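Local structure of protein-glutamine gamma-glutamyltransferase (Pseudomonas aeruginosa PAO1, 6G49) at residues E39-G44 and L76-F81; A56-F61 and G276-V281; R262-Y267 and W289-Q294. The protein catalyses the cross-linking of protein glutamine and lysine side chains through its periplasmic transglutaminase domain, and is critical for the viability of the bacterium. All blocks are in the same frame, centred on the assembly; numbering follows the deposited sequence.

Interaction 1: residues E39-G44 and L76-F81; sequences ESMAPG and LTMERF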
loop_
_atom_site.group_PDB
_atom_site.type_symbol
_atom_site.label_atom_id
_atom_site.label_comp_id
_atom_site.label_asym_id
_atom_site.label_seq_id
_atom_site.Cartn_x
_atom_site.Cartn_y
_atom_site.Cartn_z
ATOM N N GLU A 39 -10.952 6.934 0.780
ATOM C CA GLU A 39 -11.270 5.539 0.572
ATOM C C GLU A 39 -11.009 5.113 -0.870
ATOM O O GLU A 39 -11.053 3.899 -1.172
ATOM C CB GLU A 39 -12.711 5.200 0.942
ATOM C CG GLU A 39 -13.723 5.818 0.023
ATOM C CD GLU A 39 -13.910 7.315 0.075
ATOM O OE1 GLU A 39 -13.583 7.942 1.124
ATOM O OE2 GLU A 39 -14.463 7.852 -0.921
ATOM N N SER A 40 -10.747 6.057 -1.772
ATOM C CA SER A 40 -10.499 5.695 -3.184
ATOM C C SER A 40 -9.351 6.551 -3.710
ATOM O O SER A 40 -8.919 7.585 -3.080
ATOM C CB SER A 40 -11.751 5.844 -3.995
ATOM O OG SER A 40 -12.015 7.211 -4.184
ATOM N N MET A 41 -8.777 6.120 -4.804
ATOM C CA MET A 41 -7.840 6.980 -5.467
ATOM C C MET A 41 -7.638 6.580 -6.921
ATOM O O MET A 41 -7.588 5.434 -7.329
ATOM C CB MET A 41 -6.485 6.932 -4.790
ATOM C CG MET A 41 -5.919 5.559 -4.789
ATOM S SD MET A 41 -4.408 5.712 -3.907
ATOM C CE MET A 41 -3.287 5.514 -5.275
ATOM N N ALA A 42 -7.526 7.647 -7.702
ATOM C CA ALA A 42 -7.106 7.562 -9.053
ATOM C C ALA A 42 -5.613 7.851 -9.107
ATOM O O ALA A 42 -5.154 8.627 -8.283
ATOM C CB ALA A 42 -7.862 8.565 -9.854
ATOM N N PRO A 43 -4.851 7.253 -10.041
ATOM C CA PRO A 43 -3.462 7.686 -10.294
ATOM C C PRO A 43 -3.478 9.216 -10.466
ATOM O O PRO A 43 -4.265 9.780 -11.252
ATOM C CB PRO A 43 -3.052 6.852 -11.508
ATOM C CG PRO A 43 -3.848 5.588 -11.319
ATOM C CD PRO A 43 -5.212 6.105 -10.890
ATOM N N GLY A 44 -2.634 9.879 -9.672
ATOM C CA GLY A 44 -2.626 11.341 -9.574
ATOM C C GLY A 44 -3.086 11.850 -8.225
ATOM O O GLY A 44 -2.704 12.926 -7.748
ATOM N N LEU A 76 -5.056 1.549 4.727
ATOM C CA LEU A 76 -6.194 0.749 4.243
ATOM C C LEU A 76 -5.733 -0.002 3.001
ATOM O O LEU A 76 -4.683 0.260 2.461
ATOM C CB LEU A 76 -7.406 1.620 3.928
ATOM C CG LEU A 76 -7.329 2.512 2.700
ATOM C CD1 LEU A 76 -8.752 2.810 2.213
ATOM C CD2 LEU A 76 -6.569 3.807 2.986
ATOM N N THR A 77 -6.573 -0.935 2.530
ATOM C CA THR A 77 -6.406 -1.555 1.219
ATOM C C THR A 77 -7.555 -1.143 0.332
ATOM O O THR A 77 -8.667 -0.837 0.800
ATOM C CB THR A 77 -6.296 -3.091 1.191
ATOM O OG1 THR A 77 -7.604 -3.688 1.279
ATOM C CG2 THR A 77 -5.360 -3.627 2.246
ATOM N N MET A 78 -7.250 -1.138 -0.971
ATOM C CA MET A 78 -8.221 -0.849 -2.016
ATOM C C MET A 78 -8.270 -2.066 -2.944
ATOM O O MET A 78 -7.302 -2.366 -3.627
ATOM C CB MET A 78 -7.793 0.421 -2.746
ATOM C CG MET A 78 -7.814 1.636 -1.799
ATOM S SD MET A 78 -7.396 3.156 -2.688
ATOM C CE MET A 78 -7.248 4.245 -1.282
ATOM N N GLU A 79 -9.417 -2.749 -2.915
ATOM C CA GLU A 79 -9.608 -4.012 -3.600
ATOM C C GLU A 79 -10.475 -3.905 -4.839
ATOM O O GLU A 79 -10.625 -4.940 -5.530
ATOM C CB GLU A 79 -10.202 -5.024 -2.617
ATOM C CG GLU A 79 -9.216 -5.483 -1.559
ATOM C CD GLU A 79 -9.843 -6.224 -0.390
ATOM O OE1 GLU A 79 -10.720 -5.640 0.221
ATOM O OE2 GLU A 79 -9.404 -7.367 -0.137
ATOM N N ARG A 80 -11.096 -2.781 -5.105
ATOM C CA ARG A 80 -12.016 -2.627 -6.239
ATOM C C ARG A 80 -11.359 -1.696 -7.254
ATOM O O ARG A 80 -10.886 -0.643 -6.884
ATOM C CB ARG A 80 -13.313 -1.956 -5.800
ATOM C CG ARG A 80 -14.082 -2.856 -4.854
ATOM C CD ARG A 80 -15.355 -2.178 -4.447
ATOM N NE ARG A 80 -16.247 -3.150 -3.870
ATOM C CZ ARG A 80 -17.291 -2.832 -3.111
ATOM N NH1 ARG A 80 -17.518 -1.560 -2.820
ATOM N NH2 ARG A 80 -18.079 -3.795 -2.648
ATOM N N PHE A 81 -11.286 -2.130 -8.501
ATOM C CA PHE A 81 -10.789 -1.272 -9.562
ATOM C C PHE A 81 -11.849 -1.109 -10.633
ATOM O O PHE A 81 -12.259 -2.124 -11.208
ATOM C CB PHE A 81 -9.542 -1.856 -10.205
ATOM C CG PHE A 81 -8.965 -0.970 -11.274
ATOM C CD1 PHE A 81 -8.561 0.323 -10.965
ATOM C CD2 PHE A 81 -8.843 -1.433 -12.574
ATOM C CE1 PHE A 81 -8.064 1.162 -11.951
ATOM C CE2 PHE A 81 -8.329 -0.605 -13.554
ATOM C CZ PHE A 81 -7.875 0.661 -13.222
#
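Met78 and Met41 meet through different first torsions. In Met78, CG stands anti to the carbonyl carbon, beside the backbone N (chi1 -64°), and the chain beyond it is extended. In Met41, CG sits between the backbone N and the carbonyl carbon (chi1 60°), and the chain bends at chi3, where CE turns off. The two side chains cross at about a right angle. Met78 SD lies 3.5 Å from Met41 CG, and the two SD atoms of Met41 and Met78 are 4.1 Å apart. Met78 CE carries on to the backbone of 39-44, 3.8 Å from Glu39 O and 4.0 Å from Ser40 C. Leu76 adds a smaller touch, with its CD1 4.1 Å from Glu39 CA. Both methionines were modelled in two conformers, so the sulfur contacts describe one pair of positions and are less certain than the backbone.

The contact rests on van der Waals packing, part of it against the backbone of Glu39 and Ser40. The backbones do not pair directly: the CA atoms of Ser40 and Met78 are 7.0 Å apart. Strand 86-87 pairs with strand 40-41 and with strand 72-81, and its Trp86 packs on Met78. Glu79 and Arg80 form a classic beta bulge opposite Ala87.

Met41 also packs on Ala244 in helix 243-256, its side chain about 6 Å from that of Cys243, the nucleophile by similarity. Strand 40-41 thus lies beside the probable active site, where the cysteine begins a helix packed on an antiparallel sheet, as in the papain-like transglutaminase core.

Interaction 2: residues A56-F61 and G276-V281; sequences AFRVRF and GNYLLV. With PO4 (phosphate ion), chain H.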
loop_
_atom_site.group_PDB
_atom_site.type_symbol
_atom_site.label_atom_id
_atom_site.label_comp_id
_atom_site.label_asym_id
_atom_site.label_seq_id
_atom_site.Cartn_x
_atom_site.Cartn_y
_atom_site.Cartn_z
ATOM N N ALA A 56 0.541 14.375 9.370
ATOM C CA ALA A 56 -0.386 13.313 9.493
ATOM C C ALA A 56 -0.362 12.640 10.876
ATOM O O ALA A 56 -1.415 12.453 11.486
ATOM C CB ALA A 56 -0.134 12.312 8.380
ATOM N N PHE A 57 0.834 12.301 11.356
ATOM C CA PHE A 57 0.977 11.628 12.676
ATOM C C PHE A 57 2.438 11.734 13.101
ATOM O O PHE A 57 3.291 12.102 12.302
ATOM C CB PHE A 57 0.424 10.203 12.719
ATOM C CG PHE A 57 1.074 9.207 11.793
ATOM C CD1 PHE A 57 0.740 9.168 10.449
ATOM C CD2 PHE A 57 2.041 8.342 12.279
ATOM C CE1 PHE A 57 1.318 8.200 9.612
ATOM C CE2 PHE A 57 2.624 7.393 11.434
ATOM C CZ PHE A 57 2.243 7.334 10.122
ATOM N N ARG A 58 2.664 11.380 14.360
ATOM C CA ARG A 58 3.978 11.339 14.968
ATOM C C ARG A 58 4.091 9.978 15.642
ATOM O O ARG A 58 3.099 9.414 16.050
ATOM C CB ARG A 58 4.189 12.494 15.931
ATOM C CG ARG A 58 4.321 13.811 15.199
ATOM C CD ARG A 58 4.397 14.986 16.143
ATOM N NE ARG A 58 3.104 15.279 16.714
ATOM C CZ ARG A 58 2.927 16.038 17.780
ATOM N NH1 ARG A 58 3.972 16.573 18.386
ATOM N NH2 ARG A 58 1.714 16.262 18.232
ATOM N N VAL A 59 5.306 9.458 15.734
ATOM C CA VAL A 59 5.536 8.110 16.246
ATOM C C VAL A 59 6.774 8.117 17.131
ATOM O O VAL A 59 7.813 8.618 16.741
ATOM C CB VAL A 59 5.723 7.063 15.127
ATOM C CG1 VAL A 59 5.862 5.657 15.697
ATOM C CG2 VAL A 59 4.610 7.070 14.151
ATOM N N ARG A 60 6.675 7.408 18.245
ATOM C CA ARG A 60 7.793 7.202 19.156
ATOM C C ARG A 60 7.940 5.683 19.388
ATOM O O ARG A 60 7.010 5.053 19.841
ATOM C CB ARG A 60 7.557 7.933 20.476
ATOM C CG ARG A 60 8.814 8.301 21.236
ATOM C CD ARG A 60 8.510 9.287 22.359
ATOM N NE ARG A 60 8.879 10.668 22.071
ATOM C CZ ARG A 60 8.102 11.715 22.321
ATOM N NH1 ARG A 60 6.900 11.543 22.831
ATOM N NH2 ARG A 60 8.513 12.938 22.055
ATOM N N PHE A 61 9.104 5.115 19.072
ATOM C CA PHE A 61 9.342 3.704 19.242
ATOM C C PHE A 61 9.881 3.416 20.655
ATOM O O PHE A 61 10.610 4.276 21.200
ATOM C CB PHE A 61 10.362 3.238 18.199
ATOM C CG PHE A 61 9.727 2.986 16.842
ATOM C CD1 PHE A 61 9.610 3.985 15.900
ATOM C CD2 PHE A 61 9.220 1.729 16.571
ATOM C CE1 PHE A 61 9.008 3.707 14.670
ATOM C CE2 PHE A 61 8.648 1.441 15.336
ATOM C CZ PHE A 61 8.557 2.445 14.404
ATOM N N GLY A 276 13.129 15.761 20.024
ATOM C CA GLY A 276 12.010 15.141 20.728
ATOM C C GLY A 276 11.999 13.644 20.738
ATOM O O GLY A 276 11.168 13.068 21.398
ATOM N N ASN A 277 12.911 12.981 20.001
ATOM C CA ASN A 277 13.014 11.583 19.872
ATOM C C ASN A 277 11.723 10.955 19.305
ATOM O O ASN A 277 11.161 9.990 19.860
ATOM C CB ASN A 277 13.372 10.896 21.185
ATOM C CG ASN A 277 13.827 9.486 20.942
ATOM O OD1 ASN A 277 14.470 9.182 19.950
ATOM N ND2 ASN A 277 13.425 8.587 21.819
ATOM N N TYR A 278 11.251 11.550 18.201
ATOM C CA TYR A 278 10.078 10.984 17.520
ATOM C C TYR A 278 10.226 11.206 16.028
ATOM O O TYR A 278 11.004 12.040 15.536
ATOM C CB TYR A 278 8.792 11.588 18.064
ATOM C CG TYR A 278 8.579 13.061 17.906
ATOM C CD1 TYR A 278 7.997 13.631 16.779
ATOM C CD2 TYR A 278 8.821 13.920 18.983
ATOM C CE1 TYR A 278 7.773 14.988 16.676
ATOM C CE2 TYR A 278 8.579 15.275 18.898
ATOM C CZ TYR A 278 8.019 15.815 17.756
ATOM O OH TYR A 278 7.791 17.154 17.636
ATOM N N LEU A 279 9.417 10.431 15.277
ATOM C CA LEU A 279 9.279 10.578 13.840
ATOM C C LEU A 279 7.997 11.364 13.531
ATOM O O LEU A 279 6.939 11.102 14.110
ATOM C CB LEU A 279 9.141 9.203 13.174
ATOM C CG LEU A 279 10.398 8.367 12.939
ATOM C CD1 LEU A 279 10.016 7.170 12.078
ATOM C CD2 LEU A 279 11.520 9.121 12.267
ATOM N N LEU A 280 8.123 12.339 12.640
ATOM C CA LEU A 280 6.980 12.993 12.025
ATOM C C LEU A 280 6.704 12.280 10.684
ATOM O O LEU A 280 7.625 11.995 9.926
ATOM C CB LEU A 280 7.270 14.463 11.769
ATOM C CG LEU A 280 7.523 15.250 13.056
ATOM C CD1 LEU A 280 9.004 15.405 13.242
ATOM C CD2 LEU A 280 6.822 16.577 13.033
ATOM N N VAL A 281 5.428 12.180 10.388
ATOM C CA VAL A 281 4.980 11.686 9.074
ATOM C C VAL A 281 4.023 12.741 8.533
ATOM O O VAL A 281 2.941 12.962 9.128
ATOM C CB VAL A 281 4.363 10.285 9.195
ATOM C CG1 VAL A 281 3.965 9.813 7.797
ATOM C CG2 VAL A 281 5.332 9.304 9.803
HETATM P P PO4 H . 7.322 16.587 22.214
HETATM O O1 PO4 H . 7.408 15.054 22.517
HETATM O O2 PO4 H . 8.452 17.145 21.368
HETATM O O3 PO4 H . 5.992 17.032 21.609
HETATM O O4 PO4 H . 7.426 17.488 23.443
HETATM O O HOH W 1 11.374 6.929 18.517
#
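Arg60 and Tyr278 lie closest to the bound phosphate. Arg60 NH2 donates a fairly straight bond to Gly276 O (2.7 Å, 162°), nearly in the guanidinium plane. Arg60 NE reaches Asn277 O at 3.2 Å, from above that carbonyl's plane. Arg60 NH2 also points at O1 of the phosphate, probably from the crystallisation liquor, but the separation is so short that it is doubtful. Tyr278 CB covers one face of the guanidinium. Arg58 runs beside Tyr278, and its CD rests 3.4 Å from Tyr278 CE1.

These groups stand on two antiparallel neighbours in a six-stranded sheet. Val59 and Leu279 form a hydrogen-bonded pair: Val59 N donates to Leu279 O and Leu279 N to Val59 O, both at 2.8 Å. Val281 O accepts from both Ala56 N and Phe57 N, which makes a classic beta bulge.

Phe57, Val59, Leu279 and Val281 are on the face opposite Arg58 and Leu280. Phe57 CG sits between backbone N and carbonyl carbon (chi1 62°), and its side chain lies beside that of Val281, pointing the same way. Val281 CB lies over the Phe57 ring, 3.8 Å from its centroid, in a CH-pi contact. Further out, Trp73 meets the Phe57 ring edge to face and touches Val281.

Interaction 3: residues R262-Y267 and W289-Q294; sequences RVVAGY and WVEYWQ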
loop_
_atom_site.group_PDB
_atom_site.type_symbol
_atom_site.label_atom_id
_atom_site.label_comp_id
_atom_site.label_asym_id
_atom_site.label_seq_id
_atom_site.Cartn_x
_atom_site.Cartn_y
_atom_site.Cartn_z
ATOM N N ARG A 262 -3.873 -6.580 -4.340
ATOM C CA ARG A 262 -4.637 -5.402 -3.977
ATOM C C ARG A 262 -3.631 -4.275 -3.727
ATOM O O ARG A 262 -2.442 -4.533 -3.519
ATOM C CB ARG A 262 -5.589 -5.622 -2.793
ATOM C CG ARG A 262 -4.901 -6.139 -1.541
ATOM C CD ARG A 262 -5.926 -6.539 -0.487
ATOM N NE ARG A 262 -5.270 -7.199 0.623
ATOM C CZ ARG A 262 -5.823 -8.122 1.429
ATOM N NH1 ARG A 262 -7.099 -8.491 1.263
ATOM N NH2 ARG A 262 -5.083 -8.657 2.404
ATOM N N VAL A 263 -4.151 -3.065 -3.846
ATOM C CA VAL A 263 -3.353 -1.868 -3.521
ATOM C C VAL A 263 -3.443 -1.603 -2.029
ATOM O O VAL A 263 -4.535 -1.618 -1.421
ATOM C CB VAL A 263 -3.845 -0.678 -4.368
ATOM C CG1 VAL A 263 -3.226 0.633 -3.898
ATOM C CG2 VAL A 263 -3.599 -0.921 -5.852
ATOM N N VAL A 264 -2.286 -1.317 -1.444
ATOM C CA VAL A 264 -2.184 -0.908 -0.038
ATOM C C VAL A 264 -1.893 0.600 -0.053
ATOM O O VAL A 264 -0.967 1.023 -0.732
ATOM C CB VAL A 264 -1.094 -1.687 0.708
ATOM C CG1 VAL A 264 -1.134 -1.373 2.203
ATOM C CG2 VAL A 264 -1.270 -3.194 0.533
ATOM N N ALA A 265 -2.646 1.362 0.715
ATOM C CA ALA A 265 -2.451 2.790 0.812
ATOM C C ALA A 265 -2.082 3.151 2.258
ATOM O O ALA A 265 -2.579 2.568 3.215
ATOM C CB ALA A 265 -3.702 3.522 0.449
ATOM N N GLY A 266 -1.231 4.146 2.380
ATOM C CA GLY A 266 -0.789 4.630 3.697
ATOM C C GLY A 266 0.294 5.657 3.523
ATOM O O GLY A 266 0.168 6.548 2.710
ATOM N N TYR A 267 1.365 5.511 4.302
ATOM C CA TYR A 267 2.476 6.432 4.263
ATOM C C TYR A 267 3.755 5.595 4.268
ATOM O O TYR A 267 3.731 4.466 4.775
ATOM C CB TYR A 267 2.465 7.356 5.489
ATOM C CG TYR A 267 1.255 8.237 5.567
ATOM C CD1 TYR A 267 0.051 7.774 6.080
ATOM C CD2 TYR A 267 1.295 9.497 4.989
ATOM C CE1 TYR A 267 -1.092 8.572 6.076
ATOM C CE2 TYR A 267 0.158 10.296 4.967
ATOM C CZ TYR A 267 -1.028 9.817 5.489
ATOM O OH TYR A 267 -2.125 10.623 5.465
ATOM N N TRP A 289 1.356 0.921 -2.388
ATOM C CA TRP A 289 2.112 -0.208 -2.775
ATOM C C TRP A 289 1.151 -1.392 -3.036
ATOM O O TRP A 289 -0.068 -1.175 -3.178
ATOM C CB TRP A 289 3.246 -0.514 -1.801
ATOM C CG TRP A 289 2.830 -0.801 -0.386
ATOM C CD1 TRP A 289 2.765 -2.017 0.230
ATOM C CD2 TRP A 289 2.570 0.176 0.647
ATOM N NE1 TRP A 289 2.391 -1.880 1.542
ATOM C CE2 TRP A 289 2.283 -0.551 1.833
ATOM C CE3 TRP A 289 2.470 1.574 0.691
ATOM C CZ2 TRP A 289 1.976 0.075 3.049
ATOM C CZ3 TRP A 289 2.192 2.176 1.897
ATOM C CH2 TRP A 289 1.917 1.434 3.046
ATOM N N VAL A 290 1.713 -2.587 -3.111
ATOM C CA VAL A 290 0.945 -3.786 -3.548
ATOM C C VAL A 290 1.154 -4.899 -2.521
ATOM O O VAL A 290 2.207 -5.057 -1.922
ATOM C CB VAL A 290 1.371 -4.223 -4.959
ATOM C CG1 VAL A 290 0.676 -5.526 -5.396
ATOM C CG2 VAL A 290 1.102 -3.113 -5.949
ATOM N N GLU A 291 0.139 -5.750 -2.391
ATOM C CA GLU A 291 0.351 -7.108 -1.826
ATOM C C GLU A 291 -0.382 -8.106 -2.707
ATOM O O GLU A 291 -1.461 -7.813 -3.291
ATOM C CB GLU A 291 -0.017 -7.204 -0.345
ATOM C CG GLU A 291 -1.456 -6.916 -0.030
ATOM C CD GLU A 291 -1.755 -6.843 1.462
ATOM O OE1 GLU A 291 -2.920 -6.654 1.825
ATOM O OE2 GLU A 291 -0.809 -6.946 2.254
ATOM N N TYR A 292 0.203 -9.293 -2.782
ATOM C CA TYR A 292 -0.347 -10.366 -3.577
ATOM C C TYR A 292 -0.341 -11.644 -2.732
ATOM O O TYR A 292 0.460 -11.829 -1.803
ATOM C CB TYR A 292 0.414 -10.536 -4.893
ATOM C CG TYR A 292 1.824 -11.067 -4.766
ATOM C CD1 TYR A 292 2.883 -10.257 -4.344
ATOM C CD2 TYR A 292 2.074 -12.409 -4.943
ATOM C CE1 TYR A 292 4.149 -10.806 -4.139
ATOM C CE2 TYR A 292 3.345 -12.946 -4.762
ATOM C CZ TYR A 292 4.371 -12.148 -4.360
ATOM O OH TYR A 292 5.577 -12.774 -4.230
ATOM N N TRP A 293 -1.170 -12.587 -3.168
ATOM C CA TRP A 293 -1.391 -13.803 -2.420
ATOM C C TRP A 293 -0.914 -15.003 -3.220
ATOM O O TRP A 293 -1.116 -15.097 -4.431
ATOM C CB TRP A 293 -2.885 -13.963 -2.100
ATOM C CG TRP A 293 -3.159 -15.147 -1.217
ATOM C CD1 TRP A 293 -3.098 -15.206 0.154
ATOM C CD2 TRP A 293 -3.490 -16.475 -1.670
ATOM N NE1 TRP A 293 -3.328 -16.498 0.565
ATOM C CE2 TRP A 293 -3.557 -17.288 -0.525
ATOM C CE3 TRP A 293 -3.679 -17.038 -2.931
ATOM C CZ2 TRP A 293 -3.864 -18.650 -0.592
ATOM C CZ3 TRP A 293 -3.946 -18.395 -3.007
ATOM C CH2 TRP A 293 -4.097 -19.162 -1.845
ATOM N N GLN A 294 -0.392 -15.952 -2.466
ATOM C CA GLN A 294 -0.111 -17.286 -3.043
ATOM C C GLN A 294 -0.312 -18.319 -1.947
ATOM O O GLN A 294 -0.266 -18.050 -0.751
ATOM C CB GLN A 294 1.299 -17.315 -3.631
ATOM C CG GLN A 294 2.397 -17.341 -2.588
ATOM C CD GLN A 294 3.710 -17.013 -3.232
ATOM O OE1 GLN A 294 4.290 -15.951 -2.998
ATOM N NE2 GLN A 294 4.159 -17.920 -4.086
#
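Val264 and Trp289 cross obliquely, with the valine over one face of the indole. Val264 CB stands 3.7 Å from the centroid of the five-membered ring, 16° off its normal, in a CH-pi contact. Val264 CG1 is shifted toward the rim and touches Trp289 CZ2 at 3.5 Å. Trp289 CG lies between its backbone N and carbonyl carbon (chi1 60°), and the end of the indole comes nearer to 262-267 than its first bond does. The far end of the ring passes by the backbone of Gly266 and Tyr267.

Val264 CG2 points the other way along the strand and meets Glu291 CG at 3.8 Å. These two side chains cross at about a right angle.

Both segments belong to the central antiparallel sheet of the transglutaminase core. Val264 with Trp289 and Arg262 with Glu291 are hydrogen-bonded pairs. Strand 286-294 also carries His287, an active-site residue by similarity, and Trp289 packs close to both His287 and Asp303.

Glu291 and Arg262 form a buried salt bridge on the same sheet face as Trp289. Arg262 NE donates to Glu291 OE1 at 2.7 Å, nearly in the guanidinium plane and on the anti side of the carboxylate. Arg262 NH2 adds a weak bond to Glu291 OE1 at 3.0 Å. The guanidinium and carboxylate planes are 49° apart. Glu291 OE2 is held by Arg164 and Arg74, while Arg262 NH1 pairs with Glu79. This network of charges would be expected to keep Glu291 ionised. Trp299 receives Arg262 in a cation-pi contact.

Interactions 1 and 3 lie in the buried core and share one sheet: strands 72-81 and 261-265 are neighbours, joined where Met78 N meets Val263 O. Interaction 2 belongs to the other sheet, about 24 Å from interaction 3 between centres, and is partly open at the surface. Its apolar face still reaches inward, as Val281 and Phe57 pack on Tyr267. The chemistry follows this placement. Interaction 1 is van der Waals packing between methionines and backbone, and spans two strands that a third one joins. Interaction 3 adds strand pairing and a buried ion pair. Interaction 2 has strand pairing too, but uses Arg60 on backbone carbonyls and lays Arg58 beside a tyrosine ring.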